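Long-range contact in archaeal actin homolog (Thermoplasma acidophilum, PDB 2FSJ), which polymerizes into bundles of helical filaments in the presence of nucleoside triphosphates, ATP being optimal, as an archaeal relative of actin, MreB and ParM: residues F101-I113 and L149-F161. Residues are numbered along the deposited sequence; the frame is centred on the assembly and turned at random.
Sequences FPLIAAALWESGI and LTVTGPEGEVRQF
Trp109 and Arg159 stack face to face where helix 101-111 packs against the beta hairpin 147-170 at the margin of the mixed sheet in the actin-like N-terminal domain. The guanidinium lies almost parallel to the indole, planes 5° apart, and Arg159 CZ sits 3.7 Å from the centroid of the six-membered ring, a cation-pi contact. With CG of Trp109 anti to the backbone N (chi1 -169°), the indole is carried from the helix across to the hairpin turn, where Trp109 CH2 packs directly on Gly153 CA at 3.6 Å. Val151 CG1 touches Trp109 CE3. Glu157 takes Arg159 side-on in a salt bridge, OE2 receiving a nearly straight bond from NE (2.9 Å, 173°) and OE1 a longer one from NH2, which fixes the guanidinium's rotation over the indole. A leucine in place of Arg159 would probably leave the Glu157 carboxylate without its cation and part of the indole face uncovered. Further along, Phe161 turns one face to Leu108, whose CB stands 3.8 Å from the ring centroid. At the helix C-terminus a water joins the segments, lying 2.7 Å from both Leu108 O and Ile113 O and accepting from Arg159 NH1 at 3.2 Å.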
ATOM      1  N   PHE A 101       5.040  -2.389  13.412  1.00 11.99           N
ATOM      2  CA  PHE A 101       6.114  -3.287  13.801  1.00 12.69           C
ATOM      3  C   PHE A 101       5.787  -4.782  13.642  1.00 12.46           C
ATOM      4  O   PHE A 101       6.579  -5.497  13.047  1.00 11.91           O
ATOM      5  CB  PHE A 101       6.709  -2.973  15.205  1.00 13.43           C
ATOM      6  CG  PHE A 101       7.986  -3.707  15.461  1.00 14.14           C
ATOM      7  CD1 PHE A 101       8.999  -3.675  14.542  1.00 18.17           C
ATOM      8  CD2 PHE A 101       8.133  -4.534  16.579  1.00 18.45           C
ATOM      9  CE1 PHE A 101      10.146  -4.403  14.721  1.00 23.20           C
ATOM     10  CE2 PHE A 101       9.312  -5.269  16.784  1.00 18.08           C
ATOM     11  CZ  PHE A 101      10.300  -5.211  15.862  1.00 21.31           C
ATOM     12  N   PRO A 102       4.656  -5.279  14.150  1.00 12.58           N
ATOM     13  CA  PRO A 102       4.346  -6.707  13.922  1.00 12.59           C
ATOM     14  C   PRO A 102       4.267  -7.073  12.432  1.00 11.92           C
ATOM     15  O   PRO A 102       4.566  -8.198  12.052  1.00 12.05           O
ATOM     16  CB  PRO A 102       3.031  -6.908  14.647  1.00 13.12           C
ATOM     17  CG  PRO A 102       3.053  -5.880  15.729  1.00 13.58           C
ATOM     18  CD  PRO A 102       3.642  -4.615  15.019  1.00 13.80           C
ATOM     19  N   LEU A 103       3.845  -6.120  11.580  1.00 12.21           N
ATOM     20  CA  LEU A 103       3.730  -6.375  10.146  1.00 10.23           C
ATOM     21  C   LEU A 103       5.100  -6.472   9.478  1.00 10.91           C
ATOM     22  O   LEU A 103       5.305  -7.269   8.544  1.00  9.38           O
ATOM     23  CB  LEU A 103       2.884  -5.274   9.466  1.00 10.77           C
ATOM     24  CG  LEU A 103       1.434  -5.169   9.993  1.00 11.38           C
ATOM     25  CD1 LEU A 103       0.746  -3.983   9.357  1.00 11.29           C
ATOM     26  CD2 LEU A 103       0.631  -6.451   9.777  1.00 12.87           C
ATOM     27  N   ILE A 104       6.041  -5.647   9.947  1.00  9.25           N
ATOM     28  CA  ILE A 104       7.432  -5.725   9.503  1.00 10.17           C
ATOM     29  C   ILE A 104       8.041  -7.067   9.908  1.00 10.47           C
ATOM     30  O   ILE A 104       8.666  -7.780   9.081  1.00  9.22           O
ATOM     31  CB  ILE A 104       8.239  -4.538  10.074  1.00 10.62           C
ATOM     32  CG1 ILE A 104       7.779  -3.229   9.428  1.00 10.52           C
ATOM     33  CG2 ILE A 104       9.704  -4.732   9.767  1.00 11.00           C
ATOM     34  CD1 ILE A 104       8.027  -1.966  10.241  1.00 13.45           C
ATOM     35  N   ALA A 105       7.775  -7.470  11.146  1.00 10.86           N
ATOM     36  CA  ALA A 105       8.264  -8.786  11.613  1.00 11.38           C
ATOM     37  C   ALA A 105       7.666  -9.905  10.765  1.00 11.72           C
ATOM     38  O   ALA A 105       8.364 -10.817  10.396  1.00 12.52           O
ATOM     39  CB  ALA A 105       7.913  -8.974  13.031  1.00 10.84           C
ATOM     40  N   ALA A 106       6.371  -9.825  10.506  1.00 11.54           N
ATOM     41  CA  ALA A 106       5.681 -10.823   9.713  1.00 11.75           C
ATOM     42  C   ALA A 106       6.216 -10.863   8.278  1.00 11.46           C
ATOM     43  O   ALA A 106       6.404 -11.942   7.712  1.00 12.24           O
ATOM     44  CB  ALA A 106       4.214 -10.592   9.743  1.00 10.79           C
ATOM     45  N   ALA A 107       6.482  -9.695   7.705  1.00 10.65           N
ATOM     46  CA  ALA A 107       7.093  -9.601   6.369  1.00 12.42           C
ATOM     47  C   ALA A 107       8.413 -10.338   6.270  1.00 13.11           C
ATOM     48  O   ALA A 107       8.640 -11.089   5.319  1.00 12.88           O
ATOM     49  CB  ALA A 107       7.302  -8.142   5.946  1.00 11.86           C
ATOM     50  N   LEU A 108       9.278 -10.099   7.242  1.00 13.30           N
ATOM     51  CA  LEU A 108      10.585 -10.779   7.283  1.00 15.34           C
ATOM     52  C   LEU A 108      10.439 -12.290   7.493  1.00 14.99           C
ATOM     53  O   LEU A 108      11.081 -13.068   6.799  1.00 15.48           O
ATOM     54  CB  LEU A 108      11.484 -10.125   8.318  1.00 15.70           C
ATOM     55  CG  LEU A 108      11.678  -8.618   8.154  1.00 16.65           C
ATOM     56  CD1 LEU A 108      12.590  -8.043   9.251  1.00 16.14           C
ATOM     57  CD2 LEU A 108      12.283  -8.339   6.802  1.00 19.77           C
ATOM     58  N   TRP A 109       9.551 -12.696   8.392  1.00 15.36           N
ATOM     59  CA  TRP A 109       9.198 -14.098   8.565  1.00 15.95           C
ATOM     60  C   TRP A 109       8.680 -14.761   7.261  1.00 17.70           C
ATOM     61  O   TRP A 109       9.138 -15.850   6.858  1.00 16.33           O
ATOM     62  CB  TRP A 109       8.147 -14.241   9.661  1.00 16.21           C
ATOM     63  CG  TRP A 109       7.965 -15.674  10.042  1.00 16.64           C
ATOM     64  CD1 TRP A 109       7.073 -16.558   9.513  1.00 14.70           C
ATOM     65  CD2 TRP A 109       8.754 -16.416  10.994  1.00 16.06           C
ATOM     66  NE1 TRP A 109       7.257 -17.810  10.060  1.00 16.54           N
ATOM     67  CE2 TRP A 109       8.266 -17.750  10.991  1.00 15.73           C
ATOM     68  CE3 TRP A 109       9.790 -16.081  11.881  1.00 16.78           C
ATOM     69  CZ2 TRP A 109       8.792 -18.738  11.812  1.00 16.58           C
ATOM     70  CZ3 TRP A 109      10.310 -17.087  12.719  1.00 16.69           C
ATOM     71  CH2 TRP A 109       9.815 -18.383  12.669  1.00 16.42           C
ATOM     72  N   GLU A 110       7.722 -14.116   6.606  1.00 18.04           N
ATOM     73  CA  GLU A 110       7.201 -14.649   5.354  1.00 19.41           C
ATOM     74  C   GLU A 110       8.231 -14.721   4.217  1.00 20.87           C
ATOM     75  O   GLU A 110       8.140 -15.613   3.359  1.00 21.12           O
ATOM     76  CB  GLU A 110       6.005 -13.879   4.887  1.00 18.96           C
ATOM     77  CG  GLU A 110       4.781 -14.067   5.734  1.00 22.88           C
ATOM     78  CD  GLU A 110       3.975 -15.324   5.444  1.00 27.10           C
ATOM     79  OE1 GLU A 110       4.184 -16.001   4.392  1.00 30.93           O
ATOM     80  OE2 GLU A 110       3.111 -15.635   6.291  1.00 28.27           O
ATOM     81  N   SER A 111       9.209 -13.827   4.214  1.00 21.24           N
ATOM     82  CA  SER A 111      10.221 -13.832   3.181  1.00 23.49           C
ATOM     83  C   SER A 111      10.966 -15.196   3.172  1.00 25.41           C
ATOM     84  O   SER A 111      11.460 -15.613   2.155  1.00 26.42           O
ATOM     85  CB  SER A 111      11.183 -12.633   3.370  1.00 23.69           C
ATOM     86  OG  SER A 111      12.192 -12.875   4.341  1.00 20.93           O
ATOM     87  N   GLY A 112      11.024 -15.862   4.323  1.00 27.67           N
ATOM     88  CA  GLY A 112      11.747 -17.118   4.501  1.00 29.34           C
ATOM     89  C   GLY A 112      13.261 -16.929   4.548  1.00 30.82           C
ATOM     90  O   GLY A 112      13.995 -17.914   4.677  1.00 30.69           O
ATOM     91  N   ILE A 113      13.731 -15.686   4.410  1.00 32.28           N
ATOM     92  CA  ILE A 113      15.151 -15.384   4.501  1.00 34.11           C
ATOM     93  C   ILE A 113      15.608 -15.736   5.898  1.00 35.64           C
ATOM     94  O   ILE A 113      14.977 -15.373   6.885  1.00 34.96           O
ATOM     95  CB  ILE A 113      15.451 -13.920   4.224  1.00 34.27           C
ATOM     96  CG1 ILE A 113      15.072 -13.542   2.798  1.00 34.75           C
ATOM     97  CG2 ILE A 113      16.945 -13.626   4.458  1.00 35.63           C
ATOM     98  CD1 ILE A 113      14.838 -12.036   2.598  1.00 34.38           C
ATOM     99  N   LEU A 149      16.338  -7.594  15.149  1.00 15.59           N
ATOM    100  CA  LEU A 149      14.984  -8.085  15.321  1.00 15.98           C
ATOM    101  C   LEU A 149      14.978  -9.576  15.428  1.00 14.50           C
ATOM    102  O   LEU A 149      15.521 -10.271  14.574  1.00 14.57           O
ATOM    103  CB  LEU A 149      14.159  -7.713  14.101  1.00 17.08           C
ATOM    104  CG  LEU A 149      14.158  -6.258  13.611  1.00 22.37           C
ATOM    105  CD1 LEU A 149      12.981  -6.170  12.580  1.00 25.09           C
ATOM    106  CD2 LEU A 149      14.014  -5.238  14.722  1.00 24.42           C
ATOM    107  N   THR A 150      14.387 -10.081  16.490  1.00 14.16           N
ATOM    108  CA  THR A 150      14.348 -11.507  16.756  1.00 14.98           C
ATOM    109  C   THR A 150      12.892 -11.926  16.738  1.00 15.13           C
ATOM    110  O   THR A 150      12.124 -11.489  17.603  1.00 15.78           O
ATOM    111  CB  THR A 150      14.900 -11.761  18.136  1.00 15.15           C
ATOM    112  OG1 THR A 150      16.232 -11.210  18.193  1.00 17.95           O
ATOM    113  CG2 THR A 150      15.051 -13.220  18.378  1.00 18.39           C
ATOM    114  N   VAL A 151      12.533 -12.769  15.779  1.00 13.66           N
ATOM    115  CA  VAL A 151      11.148 -13.216  15.624  1.00 13.36           C
ATOM    116  C   VAL A 151      11.054 -14.707  15.988  1.00 13.22           C
ATOM    117  O   VAL A 151      11.811 -15.526  15.455  1.00 13.74           O
ATOM    118  CB  VAL A 151      10.688 -13.033  14.173  1.00 12.48           C
ATOM    119  CG1 VAL A 151       9.198 -13.345  14.015  1.00 14.76           C
ATOM    120  CG2 VAL A 151      11.041 -11.653  13.662  1.00 14.30           C
ATOM    121  N   THR A 152      10.128 -15.036  16.892  1.00 14.86           N
ATOM    122  CA  THR A 152       9.786 -16.414  17.235  1.00 15.14           C
ATOM    123  C   THR A 152       8.493 -16.856  16.578  1.00 15.37           C
ATOM    124  O   THR A 152       7.502 -16.104  16.537  1.00 16.13           O
ATOM    125  CB  THR A 152       9.683 -16.577  18.759  1.00 16.05           C
ATOM    126  OG1 THR A 152      10.890 -16.101  19.368  1.00 16.98           O
ATOM    127  CG2 THR A 152       9.570 -18.068  19.163  1.00 15.76           C
ATOM    128  N   GLY A 153       8.477 -18.090  16.077  1.00 15.96           N
ATOM    129  CA  GLY A 153       7.353 -18.591  15.313  1.00 17.03           C
ATOM    130  C   GLY A 153       6.984 -20.041  15.635  1.00 19.46           C
ATOM    131  O   GLY A 153       7.330 -20.548  16.705  1.00 18.05           O
ATOM    132  N   PRO A 154       6.288 -20.683  14.698  1.00 19.58           N
ATOM    133  CA  PRO A 154       5.849 -22.075  14.876  1.00 21.82           C
ATOM    134  C   PRO A 154       6.969 -22.993  15.356  1.00 21.81           C
ATOM    135  O   PRO A 154       8.101 -22.900  14.891  1.00 21.36           O
ATOM    136  CB  PRO A 154       5.344 -22.455  13.476  1.00 20.86           C
ATOM    137  CG  PRO A 154       4.801 -21.121  12.926  1.00 22.20           C
ATOM    138  CD  PRO A 154       5.817 -20.117  13.423  1.00 20.58           C
ATOM    139  N   GLU A 155       6.630 -23.863  16.307  1.00 23.99           N
ATOM    140  CA  GLU A 155       7.554 -24.845  16.879  1.00 23.77           C
ATOM    141  C   GLU A 155       8.658 -24.145  17.663  1.00 24.72           C
ATOM    142  O   GLU A 155       9.738 -24.686  17.873  1.00 24.10           O
ATOM    143  CB  GLU A 155       8.163 -25.708  15.774  1.00 24.81           C
ATOM    144  N   GLY A 156       8.404 -22.896  18.054  1.00 24.74           N
ATOM    145  CA  GLY A 156       9.438 -22.101  18.695  1.00 23.66           C
ATOM    146  C   GLY A 156      10.680 -21.753  17.891  1.00 22.71           C
ATOM    147  O   GLY A 156      11.655 -21.329  18.486  1.00 22.27           O
ATOM    148  N   GLU A 157      10.674 -21.897  16.559  1.00 22.09           N
ATOM    149  CA  GLU A 157      11.815 -21.483  15.741  1.00 20.31           C
ATOM    150  C   GLU A 157      12.059 -19.974  15.902  1.00 19.22           C
ATOM    151  O   GLU A 157      11.115 -19.218  15.921  1.00 19.25           O
ATOM    152  CB  GLU A 157      11.545 -21.738  14.265  1.00 19.54           C
ATOM    153  CG  GLU A 157      12.714 -21.381  13.347  1.00 20.84           C
ATOM    154  CD  GLU A 157      12.373 -21.446  11.859  1.00 21.75           C
ATOM    155  OE1 GLU A 157      11.229 -21.822  11.522  1.00 21.11           O
ATOM    156  OE2 GLU A 157      13.223 -21.062  11.051  1.00 20.02           O
ATOM    157  N   VAL A 158      13.315 -19.567  15.918  1.00 18.87           N
ATOM    158  CA  VAL A 158      13.741 -18.168  15.988  1.00 18.97           C
ATOM    159  C   VAL A 158      14.492 -17.808  14.715  1.00 18.91           C
ATOM    160  O   VAL A 158      15.378 -18.524  14.272  1.00 17.96           O
ATOM    161  CB  VAL A 158      14.683 -17.915  17.193  1.00 19.15           C
ATOM    162  CG1 VAL A 158      15.353 -16.556  17.147  1.00 21.26           C
ATOM    163  CG2 VAL A 158      13.927 -18.119  18.488  1.00 21.34           C
ATOM    164  N   ARG A 159      14.115 -16.670  14.131  1.00 16.90           N
ATOM    165  CA  ARG A 159      14.833 -16.081  13.041  1.00 16.63           C
ATOM    166  C   ARG A 159      15.244 -14.657  13.445  1.00 16.69           C
ATOM    167  O   ARG A 159      14.429 -13.865  13.929  1.00 16.81           O
ATOM    168  CB  ARG A 159      13.959 -16.055  11.801  1.00 16.53           C
ATOM    169  CG  ARG A 159      13.613 -17.420  11.250  1.00 18.19           C
ATOM    170  CD  ARG A 159      12.817 -17.396   9.956  1.00 18.61           C
ATOM    171  NE  ARG A 159      12.159 -18.662   9.772  1.00 17.27           N
ATOM    172  CZ  ARG A 159      11.113 -18.888   8.982  1.00 16.78           C
ATOM    173  NH1 ARG A 159      10.621 -17.959   8.182  1.00 19.59           N
ATOM    174  NH2 ARG A 159      10.577 -20.069   8.984  1.00 18.07           N
ATOM    175  N   GLN A 160      16.483 -14.321  13.177  1.00 15.72           N
ATOM    176  CA  GLN A 160      17.046 -13.045  13.565  1.00 16.97           C
ATOM    177  C   GLN A 160      17.526 -12.204  12.373  1.00 16.88           C
ATOM    178  O   GLN A 160      18.177 -12.723  11.442  1.00 17.04           O
ATOM    179  CB  GLN A 160      18.187 -13.297  14.575  1.00 17.65           C
ATOM    180  CG  GLN A 160      18.352 -12.190  15.525  1.00 19.71           C
ATOM    181  CD  GLN A 160      19.217 -12.540  16.749  1.00 20.65           C
ATOM    182  OE1 GLN A 160      18.853 -12.272  17.896  1.00 24.22           O
ATOM    183  NE2 GLN A 160      20.338 -13.087  16.485  1.00 18.70           N
ATOM    184  N   PHE A 161      17.222 -10.910  12.400  1.00 15.94           N
ATOM    185  CA  PHE A 161      17.491  -9.980  11.292  1.00 16.26           C
ATOM    186  C   PHE A 161      18.175  -8.725  11.852  1.00 18.62           C
ATOM    187  O   PHE A 161      17.678  -8.085  12.814  1.00 17.42           O
ATOM    188  CB  PHE A 161      16.164  -9.598  10.575  1.00 16.84           C
ATOM    189  CG  PHE A 161      15.317 -10.786  10.181  1.00 14.40           C
ATOM    190  CD1 PHE A 161      15.517 -11.441   8.946  1.00 12.58           C
ATOM    191  CD2 PHE A 161      14.343 -11.269  11.034  1.00 12.54           C
ATOM    192  CE1 PHE A 161      14.730 -12.511   8.570  1.00 12.59           C
ATOM    193  CE2 PHE A 161      13.539 -12.374  10.661  1.00 15.35           C
ATOM    194  CZ  PHE A 161      13.769 -13.013   9.428  1.00 14.02           C
TER
HETATM  195  O   HOH W   1      12.308 -15.430   7.333  1.00 18.99           O